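Long-range contacts in CghA (Chaetomium globosum, PDB 6KBC), which is a two-domain, all-beta protein of calycin-like type that holds the ligand WK1 in a pocket lined by both domains: residues Ala60-Ser65 and Ile81-Ser86; Leu243-Gln248 and Gly386-Val391; His345-Trp350 and Gly366-Val371. All blocks are in the same frame, centred on the assembly; numbering follows the deposited sequence.

Contact 1. Residues Ala60-Ser65 and Ile81-Ser86; sequences AAFTVS and INAAWS. With WK1 ((2S)-3-[(2S,4E)-4-[[(1R,2S,4aR,6S,8R,8aS)-2-[(E)-but-2-en-2-yl]-6,8-dimethyl-1,2,4a,5,6,7,8,8a-octahydronaphthalen-1-yl]-oxidanyl-methylidene]-3,5-bis(oxidanylidene)pyrrolidin-2-yl]-2-methyl-2-oxidanyl-propanoic acid), chain B.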
loop_
_atom_site.group_PDB
_atom_site.type_symbol
_atom_site.label_atom_id
_atom_site.label_comp_id
_atom_site.label_asym_id
_atom_site.label_seq_id
_atom_site.Cartn_x
_atom_site.Cartn_y
_atom_site.Cartn_z
ATOM N N ALA A 60 -1.546 -9.973 14.109
ATOM C CA ALA A 60 -0.999 -10.521 12.882
ATOM C C ALA A 60 -1.197 -9.494 11.783
ATOM O O ALA A 60 -2.106 -8.663 11.845
ATOM C CB ALA A 60 -1.656 -11.853 12.498
ATOM N N ALA A 61 -0.325 -9.551 10.790
ATOM C CA ALA A 61 -0.406 -8.628 9.675
ATOM C C ALA A 61 0.186 -9.324 8.468
ATOM O O ALA A 61 1.099 -10.147 8.587
ATOM C CB ALA A 61 0.347 -7.311 9.963
ATOM N N PHE A 62 -0.324 -8.971 7.299
ATOM C CA PHE A 62 0.110 -9.627 6.081
ATOM C C PHE A 62 -0.038 -8.637 4.943
ATOM O O PHE A 62 -1.031 -7.920 4.867
ATOM C CB PHE A 62 -0.728 -10.888 5.782
ATOM C CG PHE A 62 -0.324 -11.580 4.510
ATOM C CD1 PHE A 62 0.671 -12.535 4.520
ATOM C CD2 PHE A 62 -0.926 -11.255 3.303
ATOM C CE1 PHE A 62 1.075 -13.152 3.350
ATOM C CE2 PHE A 62 -0.540 -11.878 2.122
ATOM C CZ PHE A 62 0.466 -12.823 2.147
ATOM N N THR A 63 0.937 -8.618 4.050
ATOM C CA THR A 63 0.802 -7.776 2.877
ATOM C C THR A 63 1.570 -8.426 1.742
ATOM O O THR A 63 2.616 -9.045 1.954
ATOM C CB THR A 63 1.293 -6.341 3.136
ATOM O OG1 THR A 63 0.935 -5.504 2.026
ATOM C CG2 THR A 63 2.810 -6.294 3.353
ATOM N N VAL A 64 1.015 -8.315 0.547
ATOM C CA VAL A 64 1.677 -8.767 -0.663
ATOM C C VAL A 64 1.512 -7.671 -1.700
ATOM O O VAL A 64 0.432 -7.081 -1.831
ATOM C CB VAL A 64 1.094 -10.115 -1.157
ATOM C CG1 VAL A 64 -0.418 -10.013 -1.351
ATOM C CG2 VAL A 64 1.777 -10.561 -2.426
ATOM N N SER A 65 2.590 -7.365 -2.404
ATOM C CA SER A 65 2.525 -6.488 -3.559
ATOM C C SER A 65 2.915 -7.319 -4.766
ATOM O O SER A 65 3.995 -7.918 -4.783
ATOM C CB SER A 65 3.447 -5.267 -3.402
ATOM O OG SER A 65 2.914 -4.373 -2.439
ATOM N N ILE A 81 6.181 -10.325 -0.375
ATOM C CA ILE A 81 5.309 -10.772 0.703
ATOM C C ILE A 81 5.941 -10.453 2.045
ATOM O O ILE A 81 7.129 -10.712 2.261
ATOM C CB ILE A 81 5.013 -12.282 0.610
ATOM C CG1 ILE A 81 4.379 -12.620 -0.735
ATOM C CG2 ILE A 81 4.089 -12.696 1.749
ATOM C CD1 ILE A 81 4.584 -14.079 -1.148
ATOM N N ASN A 82 5.130 -9.936 2.961
ATOM C CA ASN A 82 5.574 -9.719 4.329
ATOM C C ASN A 82 4.490 -10.195 5.281
ATOM O O ASN A 82 3.306 -9.936 5.059
ATOM C CB ASN A 82 5.883 -8.246 4.590
ATOM C CG ASN A 82 7.104 -7.782 3.836
ATOM O OD1 ASN A 82 8.223 -7.979 4.293
ATOM N ND2 ASN A 82 6.899 -7.198 2.654
ATOM N N ALA A 83 4.907 -10.848 6.361
ATOM C CA ALA A 83 3.968 -11.387 7.332
ATOM C C ALA A 83 4.545 -11.201 8.724
ATOM O O ALA A 83 5.761 -11.310 8.913
ATOM C CB ALA A 83 3.689 -12.879 7.067
ATOM N N ALA A 84 3.673 -10.912 9.689
ATOM C CA ALA A 84 4.086 -10.683 11.065
ATOM C C ALA A 84 3.116 -11.379 12.006
ATOM O O ALA A 84 1.910 -11.412 11.749
ATOM C CB ALA A 84 4.146 -9.184 11.397
ATOM N N TRP A 85 3.646 -11.922 13.100
ATOM C CA TRP A 85 2.850 -12.530 14.159
ATOM C C TRP A 85 3.157 -11.819 15.469
ATOM O O TRP A 85 4.291 -11.409 15.706
ATOM C CB TRP A 85 3.176 -14.020 14.350
ATOM C CG TRP A 85 2.749 -14.956 13.264
ATOM C CD1 TRP A 85 1.693 -15.836 13.305
ATOM C CD2 TRP A 85 3.377 -15.142 11.986
ATOM N NE1 TRP A 85 1.628 -16.542 12.129
ATOM C CE2 TRP A 85 2.657 -16.149 11.309
ATOM C CE3 TRP A 85 4.479 -14.556 11.350
ATOM C CZ2 TRP A 85 2.995 -16.574 10.028
ATOM C CZ3 TRP A 85 4.814 -14.977 10.077
ATOM C CH2 TRP A 85 4.072 -15.979 9.423
ATOM N N SER A 86 2.149 -11.732 16.339
ATOM C CA SER A 86 2.328 -11.039 17.614
ATOM C C SER A 86 3.446 -11.648 18.453
ATOM O O SER A 86 4.000 -10.964 19.318
ATOM C CB SER A 86 1.022 -11.054 18.415
ATOM O OG SER A 86 0.563 -12.382 18.605
HETATM O O WK1 B . 10.722 -6.238 -0.327
HETATM C C17 WK1 B . 9.684 -6.046 0.252
HETATM O O1 WK1 B . 9.066 -6.933 0.771
HETATM C C19 WK1 B . 9.133 -4.683 0.355
HETATM O O2 WK1 B . 9.990 -3.719 -0.155
HETATM C C18 WK1 B . 8.953 -4.342 1.802
HETATM C C20 WK1 B . 7.876 -4.749 -0.467
HETATM C C22 WK1 B . 6.989 -3.607 -0.178
HETATM N N WK1 B . 5.658 -3.611 -0.753
HETATM C C21 WK1 B . 5.393 -2.417 -1.271
HETATM O O5 WK1 B . 4.242 -2.136 -1.836
HETATM C C23 WK1 B . 7.465 -2.283 -0.512
HETATM O O4 WK1 B . 8.652 -1.796 -0.216
HETATM C C24 WK1 B . 6.511 -1.465 -1.177
HETATM C C16 WK1 B . 6.675 -0.081 -1.608
HETATM O O3 WK1 B . 7.791 0.486 -1.360
HETATM C C9 WK1 B . 5.543 0.664 -2.179
HETATM C C8 WK1 B . 4.843 1.145 -0.876
HETATM C C12 WK1 B . 4.760 0.204 0.308
HETATM C C13 WK1 B . 3.708 -0.546 0.548
HETATM C C90 WK1 B . 3.660 -1.469 1.718
HETATM C C14 WK1 B . 5.903 0.102 1.253
HETATM C C7 WK1 B . 5.464 2.398 -0.339
HETATM C C6 WK1 B . 5.602 3.425 -1.134
HETATM C C3 WK1 B . 5.395 3.183 -2.596
HETATM C C4 WK1 B . 5.925 1.843 -3.063
HETATM C C5 WK1 B . 5.386 1.619 -4.462
HETATM C C11 WK1 B . 6.016 0.405 -5.068
HETATM C C2 WK1 B . 5.789 4.303 -3.523
HETATM C C1 WK1 B . 5.006 4.066 -4.775
HETATM C C10 WK1 B . 5.062 5.171 -5.777
HETATM C C WK1 B . 5.529 2.806 -5.394
#

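Contact 2. Residues Leu243-Gln248 and Gly386-Val391; sequences LFVRAQ and GMTGEV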
loop_
_atom_site.group_PDB
_atom_site.type_symbol
_atom_site.label_atom_id
_atom_site.label_comp_id
_atom_site.label_asym_id
_atom_site.label_seq_id
_atom_site.Cartn_x
_atom_site.Cartn_y
_atom_site.Cartn_z
ATOM N N LEU A 243 5.514 7.028 2.670
ATOM C CA LEU A 243 4.818 6.514 3.843
ATOM C C LEU A 243 3.531 5.835 3.407
ATOM O O LEU A 243 2.628 6.497 2.882
ATOM C CB LEU A 243 4.501 7.628 4.833
ATOM C CG LEU A 243 3.558 7.176 5.965
ATOM C CD1 LEU A 243 4.241 6.154 6.847
ATOM C CD2 LEU A 243 3.111 8.385 6.772
ATOM N N PHE A 244 3.448 4.528 3.634
ATOM C CA PHE A 244 2.197 3.777 3.524
ATOM C C PHE A 244 1.565 3.651 4.899
ATOM O O PHE A 244 2.255 3.332 5.867
ATOM C CB PHE A 244 2.432 2.372 2.962
ATOM C CG PHE A 244 1.173 1.517 2.935
ATOM C CD1 PHE A 244 0.308 1.575 1.853
ATOM C CD2 PHE A 244 0.854 0.680 3.999
ATOM C CE1 PHE A 244 -0.872 0.796 1.823
ATOM C CE2 PHE A 244 -0.314 -0.104 3.985
ATOM C CZ PHE A 244 -1.177 -0.036 2.896
ATOM N N VAL A 245 0.249 3.870 4.989
ATOM C CA VAL A 245 -0.479 3.627 6.233
ATOM C C VAL A 245 -1.781 2.925 5.914
ATOM O O VAL A 245 -2.506 3.337 5.004
ATOM C CB VAL A 245 -0.825 4.926 6.995
ATOM C CG1 VAL A 245 -1.627 4.606 8.241
ATOM C CG2 VAL A 245 0.402 5.714 7.344
ATOM N N ARG A 246 -2.123 1.919 6.714
ATOM C CA ARG A 246 -3.511 1.480 6.812
ATOM C C ARG A 246 -3.785 1.204 8.274
ATOM O O ARG A 246 -3.058 0.427 8.893
ATOM C CB ARG A 246 -3.790 0.231 5.977
ATOM C CG ARG A 246 -5.288 -0.118 5.995
ATOM C CD ARG A 246 -5.578 -1.472 5.378
ATOM N NE ARG A 246 -4.915 -1.667 4.092
ATOM C CZ ARG A 246 -5.268 -1.073 2.954
ATOM N NH1 ARG A 246 -6.300 -0.232 2.913
ATOM N NH2 ARG A 246 -4.599 -1.353 1.842
ATOM N N ALA A 247 -4.802 1.854 8.832
ATOM C CA ALA A 247 -5.056 1.727 10.258
ATOM C C ALA A 247 -6.544 1.834 10.519
ATOM O O ALA A 247 -7.267 2.524 9.799
ATOM C CB ALA A 247 -4.342 2.805 11.076
ATOM N N GLN A 248 -6.974 1.197 11.604
ATOM C CA GLN A 248 -8.351 1.283 12.078
ATOM C C GLN A 248 -8.326 1.545 13.575
ATOM O O GLN A 248 -7.590 0.876 14.309
ATOM C CB GLN A 248 -9.130 -0.003 11.782
ATOM C CG GLN A 248 -10.574 0.048 12.336
ATOM C CD GLN A 248 -11.387 -1.180 11.982
ATOM O OE1 GLN A 248 -10.913 -2.307 12.102
ATOM N NE2 GLN A 248 -12.601 -0.962 11.501
ATOM N N GLY A 386 -2.765 -0.777 13.152
ATOM C CA GLY A 386 -2.573 -0.556 11.738
ATOM C C GLY A 386 -1.188 -0.985 11.336
ATOM O O GLY A 386 -0.451 -1.594 12.115
ATOM N N MET A 387 -0.838 -0.670 10.101
ATOM C CA MET A 387 0.507 -0.949 9.650
ATOM C C MET A 387 1.033 0.303 8.979
ATOM O O MET A 387 0.261 1.117 8.461
ATOM C CB MET A 387 0.548 -2.124 8.674
ATOM C CG MET A 387 -0.313 -1.931 7.473
ATOM S SD MET A 387 -0.247 -3.345 6.355
ATOM C CE MET A 387 -1.033 -4.617 7.379
ATOM N N THR A 388 2.352 0.474 9.019
ATOM C CA THR A 388 2.993 1.519 8.252
ATOM C C THR A 388 4.150 0.917 7.473
ATOM O O THR A 388 4.783 -0.051 7.905
ATOM C CB THR A 388 3.526 2.707 9.122
ATOM O OG1 THR A 388 4.532 2.239 10.022
ATOM C CG2 THR A 388 2.401 3.380 9.906
ATOM N N GLY A 389 4.385 1.485 6.300
ATOM C CA GLY A 389 5.564 1.190 5.526
ATOM C C GLY A 389 6.267 2.515 5.365
ATOM O O GLY A 389 5.684 3.455 4.818
ATOM N N GLU A 390 7.499 2.614 5.859
ATOM C CA GLU A 390 8.192 3.893 6.000
ATOM C C GLU A 390 9.480 3.781 5.206
ATOM O O GLU A 390 10.413 3.098 5.636
ATOM C CB GLU A 390 8.449 4.209 7.475
ATOM C CG GLU A 390 7.166 4.036 8.303
ATOM C CD GLU A 390 7.348 4.368 9.766
ATOM O OE1 GLU A 390 6.379 4.161 10.517
ATOM O OE2 GLU A 390 8.437 4.846 10.165
ATOM N N VAL A 391 9.518 4.421 4.039
ATOM C CA VAL A 391 10.624 4.263 3.103
ATOM C C VAL A 391 11.397 5.568 3.024
ATOM O O VAL A 391 10.812 6.647 2.889
ATOM C CB VAL A 391 10.151 3.830 1.708
ATOM C CG1 VAL A 391 11.372 3.489 0.849
ATOM C CG2 VAL A 391 9.176 2.633 1.816
#

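Contact 3. Residues His345-Trp350 and Gly366-Val371; sequences HHQAWW and GFVVEV. With WK1 ((2S)-3-[(2S,4E)-4-[[(1R,2S,4aR,6S,8R,8aS)-2-[(E)-but-2-en-2-yl]-6,8-dimethyl-1,2,4a,5,6,7,8,8a-octahydronaphthalen-1-yl]-oxidanyl-methylidene]-3,5-bis(oxidanylidene)pyrrolidin-2-yl]-2-methyl-2-oxidanyl-propanoic acid), chain B.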
loop_
_atom_site.group_PDB
_atom_site.type_symbol
_atom_site.label_atom_id
_atom_site.label_comp_id
_atom_site.label_asym_id
_atom_site.label_seq_id
_atom_site.Cartn_x
_atom_site.Cartn_y
_atom_site.Cartn_z
ATOM N N HIS A 345 5.094 2.861 16.640
ATOM C CA HIS A 345 5.697 1.592 16.259
ATOM C C HIS A 345 5.576 0.583 17.390
ATOM O O HIS A 345 6.182 0.763 18.454
ATOM C CB HIS A 345 7.170 1.786 15.913
ATOM C CG HIS A 345 7.396 2.697 14.742
ATOM N ND1 HIS A 345 8.564 3.409 14.570
ATOM C CD2 HIS A 345 6.607 2.998 13.683
ATOM C CE1 HIS A 345 8.482 4.119 13.459
ATOM N NE2 HIS A 345 7.309 3.877 12.892
ATOM N N HIS A 346 4.811 -0.479 17.152
ATOM C CA HIS A 346 4.582 -1.516 18.142
ATOM C C HIS A 346 5.401 -2.765 17.875
ATOM O O HIS A 346 5.970 -3.336 18.802
ATOM C CB HIS A 346 3.092 -1.879 18.199
ATOM C CG HIS A 346 2.792 -2.962 19.183
ATOM N ND1 HIS A 346 2.722 -2.731 20.540
ATOM C CD2 HIS A 346 2.582 -4.291 19.013
ATOM C CE1 HIS A 346 2.473 -3.870 21.163
ATOM N NE2 HIS A 346 2.378 -4.831 20.259
ATOM N N GLN A 347 5.494 -3.186 16.623
ATOM C CA GLN A 347 6.255 -4.371 16.274
ATOM C C GLN A 347 7.034 -4.079 15.014
ATOM O O GLN A 347 6.457 -3.617 14.027
ATOM C CB GLN A 347 5.354 -5.605 16.047
ATOM C CG GLN A 347 6.167 -6.848 15.722
ATOM C CD GLN A 347 5.313 -8.078 15.427
ATOM O OE1 GLN A 347 4.084 -8.061 15.572
ATOM N NE2 GLN A 347 5.971 -9.150 14.994
ATOM N N ALA A 348 8.327 -4.377 15.051
ATOM C CA ALA A 348 9.179 -4.253 13.876
ATOM C C ALA A 348 8.862 -5.385 12.913
ATOM O O ALA A 348 9.083 -6.556 13.223
ATOM C CB ALA A 348 10.649 -4.297 14.282
ATOM N N TRP A 349 8.348 -5.037 11.744
ATOM C CA TRP A 349 7.856 -6.027 10.801
ATOM C C TRP A 349 8.925 -6.388 9.775
ATOM O O TRP A 349 9.299 -7.558 9.632
ATOM C CB TRP A 349 6.603 -5.455 10.139
ATOM C CG TRP A 349 5.846 -6.387 9.240
ATOM C CD1 TRP A 349 6.217 -7.635 8.821
ATOM C CD2 TRP A 349 4.591 -6.111 8.625
ATOM N NE1 TRP A 349 5.246 -8.162 7.989
ATOM C CE2 TRP A 349 4.240 -7.242 7.851
ATOM C CE3 TRP A 349 3.722 -5.016 8.653
ATOM C CZ2 TRP A 349 3.063 -7.304 7.116
ATOM C CZ3 TRP A 349 2.546 -5.080 7.913
ATOM C CH2 TRP A 349 2.235 -6.212 7.154
ATOM N N TRP A 350 9.416 -5.392 9.043
ATOM C CA TRP A 350 10.546 -5.573 8.152
ATOM C C TRP A 350 11.439 -4.351 8.274
ATOM O O TRP A 350 11.022 -3.299 8.760
ATOM C CB TRP A 350 10.100 -5.814 6.695
ATOM C CG TRP A 350 9.555 -4.609 5.979
ATOM C CD1 TRP A 350 10.271 -3.593 5.392
ATOM C CD2 TRP A 350 8.178 -4.319 5.738
ATOM N NE1 TRP A 350 9.414 -2.686 4.811
ATOM C CE2 TRP A 350 8.125 -3.104 5.015
ATOM C CE3 TRP A 350 6.979 -4.969 6.064
ATOM C CZ2 TRP A 350 6.927 -2.524 4.622
ATOM C CZ3 TRP A 350 5.782 -4.386 5.669
ATOM C CH2 TRP A 350 5.767 -3.174 4.955
ATOM N N GLY A 366 8.909 -1.578 7.884
ATOM C CA GLY A 366 7.494 -1.841 8.086
ATOM C C GLY A 366 7.261 -2.046 9.572
ATOM O O GLY A 366 8.112 -2.613 10.272
ATOM N N PHE A 367 6.104 -1.596 10.037
ATOM C CA PHE A 367 5.728 -1.714 11.434
ATOM C C PHE A 367 4.251 -2.052 11.544
ATOM O O PHE A 367 3.425 -1.574 10.759
ATOM C CB PHE A 367 5.942 -0.418 12.208
ATOM C CG PHE A 367 7.373 -0.031 12.358
ATOM C CD1 PHE A 367 8.126 -0.528 13.407
ATOM C CD2 PHE A 367 7.968 0.827 11.439
ATOM C CE1 PHE A 367 9.467 -0.150 13.550
ATOM C CE2 PHE A 367 9.306 1.204 11.582
ATOM C CZ PHE A 367 10.042 0.715 12.629
ATOM N N VAL A 368 3.925 -2.843 12.557
ATOM C CA VAL A 368 2.580 -2.824 13.119
ATOM C C VAL A 368 2.533 -1.668 14.105
ATOM O O VAL A 368 3.420 -1.534 14.955
ATOM C CB VAL A 368 2.257 -4.154 13.816
ATOM C CG1 VAL A 368 0.893 -4.073 14.498
ATOM C CG2 VAL A 368 2.332 -5.315 12.830
ATOM N N VAL A 369 1.524 -0.814 13.989
ATOM C CA VAL A 369 1.481 0.377 14.822
ATOM C C VAL A 369 0.268 0.301 15.731
ATOM O O VAL A 369 -0.791 -0.192 15.344
ATOM C CB VAL A 369 1.442 1.676 13.987
ATOM C CG1 VAL A 369 2.803 1.904 13.298
ATOM C CG2 VAL A 369 0.318 1.586 12.951
ATOM N N GLU A 370 0.420 0.831 16.935
ATOM C CA GLU A 370 -0.715 1.089 17.801
ATOM C C GLU A 370 -1.211 2.500 17.517
ATOM O O GLU A 370 -0.414 3.433 17.379
ATOM C CB GLU A 370 -0.310 0.951 19.264
ATOM C CG GLU A 370 -1.479 0.911 20.227
ATOM C CD GLU A 370 -1.034 0.477 21.617
ATOM O OE1 GLU A 370 0.184 0.232 21.799
ATOM O OE2 GLU A 370 -1.898 0.331 22.503
ATOM N N VAL A 371 -2.529 2.655 17.434
ATOM C CA VAL A 371 -3.160 3.886 16.961
ATOM C C VAL A 371 -3.995 4.478 18.086
ATOM O O VAL A 371 -4.798 3.773 18.709
ATOM C CB VAL A 371 -4.029 3.614 15.718
ATOM C CG1 VAL A 371 -4.622 4.912 15.166
ATOM C CG2 VAL A 371 -3.209 2.888 14.664
HETATM O O WK1 B . 10.722 -6.238 -0.327
HETATM C C17 WK1 B . 9.684 -6.046 0.252
HETATM O O1 WK1 B . 9.066 -6.933 0.771
HETATM C C19 WK1 B . 9.133 -4.683 0.355
HETATM O O2 WK1 B . 9.990 -3.719 -0.155
HETATM C C18 WK1 B . 8.953 -4.342 1.802
HETATM C C20 WK1 B . 7.876 -4.749 -0.467
HETATM C C22 WK1 B . 6.989 -3.607 -0.178
HETATM N N WK1 B . 5.658 -3.611 -0.753
HETATM C C21 WK1 B . 5.393 -2.417 -1.271
HETATM O O5 WK1 B . 4.242 -2.136 -1.836
HETATM C C23 WK1 B . 7.465 -2.283 -0.512
HETATM O O4 WK1 B . 8.652 -1.796 -0.216
HETATM C C24 WK1 B . 6.511 -1.465 -1.177
HETATM C C16 WK1 B . 6.675 -0.081 -1.608
HETATM O O3 WK1 B . 7.791 0.486 -1.360
HETATM C C9 WK1 B . 5.543 0.664 -2.179
HETATM C C8 WK1 B . 4.843 1.145 -0.876
HETATM C C12 WK1 B . 4.760 0.204 0.308
HETATM C C13 WK1 B . 3.708 -0.546 0.548
HETATM C C90 WK1 B . 3.660 -1.469 1.718
HETATM C C14 WK1 B . 5.903 0.102 1.253
HETATM C C7 WK1 B . 5.464 2.398 -0.339
HETATM C C6 WK1 B . 5.602 3.425 -1.134
HETATM C C3 WK1 B . 5.395 3.183 -2.596
HETATM C C4 WK1 B . 5.925 1.843 -3.063
HETATM C C5 WK1 B . 5.386 1.619 -4.462
HETATM C C11 WK1 B . 6.016 0.405 -5.068
HETATM C C2 WK1 B . 5.789 4.303 -3.523
HETATM C C1 WK1 B . 5.006 4.066 -4.775
HETATM C C10 WK1 B . 5.062 5.171 -5.777
HETATM C C WK1 B . 5.529 2.806 -5.394
HETATM O O HOH W 1 3.045 0.535 20.918
HETATM O O HOH W 2 10.600 -2.320 11.214
#

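Contact 1. Residues Ala60-Ser65 and Ile81-Ser86
A61 pairs with A84, and T63 with N82, as antiparallel hydrogen-bonded pairs in a beta hairpin; each pair exchanges two backbone bonds, the longest being A61 N to A84 O (3.1 Å). The non-hydrogen-bonded pairs alternate with these, F62/A83 between them and A60/W85 and V64/I81 at the two ends; their CA atoms are closer together, with CA-H...O contacts such as A60 CA to A84 O. Apolar side chains meet on the face of F62, V64, I81 and A83. F62, its CG anti to the backbone N (chi1 179°), slants across I81 until CE1 lies 3.4 Å from I81 CG2, while CD1 meets A83 CB. V64 CG2 lies beside I81 CG1 (3.7 Å). On the other face the T63 and N82 side chains lie side by side, with T63 CG2 near N82 CB. Polar contacts gather at the WK1 end. N82 ND2 donates to WK1 O1 (2.9 Å, 160°), its amide steadied by S92 at OD1, and S65 OG donates to WK1 O5 (2.7 Å). Strands 46-54 and 90-96 flank the hairpin and extend the sheet; L196, F198 and M214 cover the F62/A83 face, and W349 packs on A61, N82 and A84.

Contact 2. Residues Leu243-Gln248 and Gly386-Val391
F244 and M387 lead this antiparallel strand pair, which brings together strands 239-249 and 382-392 of the C-terminal calycin-like domain. F244/G389 and R246/M387 are the hydrogen-bonded pairs, the shortest bond running from F244 N to G389 O (2.7 Å). M387 CG sits between its backbone N and carbonyl carbon (chi1 57°), the crowded position, and reaches the edge of the F244 ring near its plane, 3.9 Å from CE2. SD follows to 5.3 Å from the F244 ring centroid, an oblique Met-aromatic contact. F244 also touches WK1, so M387 borders a pocket residue. R246 sends its guanidinium along the same face: NH2 lies at the F244 ring edge, NE is salt-bridged to D52 and NH2 to D227, both of the N-terminal domain. On the other face V245 CG2 and T388 CG2 lie side by side, 4.0 Å apart. L243 CG stands anti to its backbone N (chi1 170°), and CD1 packs on E390 CG at 3.9 Å. At A247 the strands close in, with its CB 3.9 Å from G386 CA. E390 extends beyond CG to a carboxylate whose outside partners include H345, and T388 OG1 donates to E390 OE1 from the anti side at 2.7 Å.

Contact 3. Residues His345-Trp350 and Gly366-Val371
H345 and F367 lie face to face, ring centroids 3.5 Å apart and planes only 7° from parallel, with H345 CG over the centre of the phenyl ring. V369 CG1 touches the imidazole at its edge. At the ligand end, W350 CG occupies the position between backbone N and carbonyl carbon (chi1 73°). Its indole has G366 on one face, where G366 CA makes a CH-pi contact 3.4 Å from the centroid of the six-membered ring, and WK1 on the opposite face, where C18 lies 3.5 Å from W350 NE1 and toward the rim. W350 CZ3 in turn sits over the centre of the W349 ring.

Two classic beta bulges lie behind these rings, where the chain turns a corner at Q347. H346 and Q347 both face V368, whose O accepts from H346 N (2.8 Å) and Q347 N (3.1 Å). W349 and W350 both face G366: W349 N donates to G366 O from above the carbonyl plane (2.8 Å), and the bond from W350 N is weak. A water donates to both W350 O and G366 O (2.7 Å to the latter) and lies over the F367 face remote from H345. On the solvent side another water donates to E370 OE1 and bonds weakly to H346 ND1.

Farther out, N364 OD1 bonds W350 NE1 while N364 ND2 reaches WK1, so one asparagine bonds both the indole and the ligand. H345 is gripped at both nitrogens, ND1 by L314 O and NE2 by E390 OE1. With an acceptor at ND1 and a carboxylate at NE2, the imidazole may well carry positive charge, which would strengthen its stack on F367.

Overall arrangement
Contact 1 comes first along the chain, in the N-terminal domain; contacts 2 and 3 belong to the C-terminal domain, where the segments of contact 3 fall in sequence between those of contact 2. Centres lie about 12 Å (1 to 2), 11 Å (1 to 3) and 9 Å (2 to 3) apart. Contacts 2 and 3 share a sheet, since strands 363-375 and 382-392 are neighbours, joined by backbone bonds between V369 and G386. Contact 1 meets them across the domain interface: A61 packs against M387, and W85 O probably accepts a hydrogen bond from Q347 NE2. Each contact contributes to the WK1 pocket, which is therefore built jointly by the two domains.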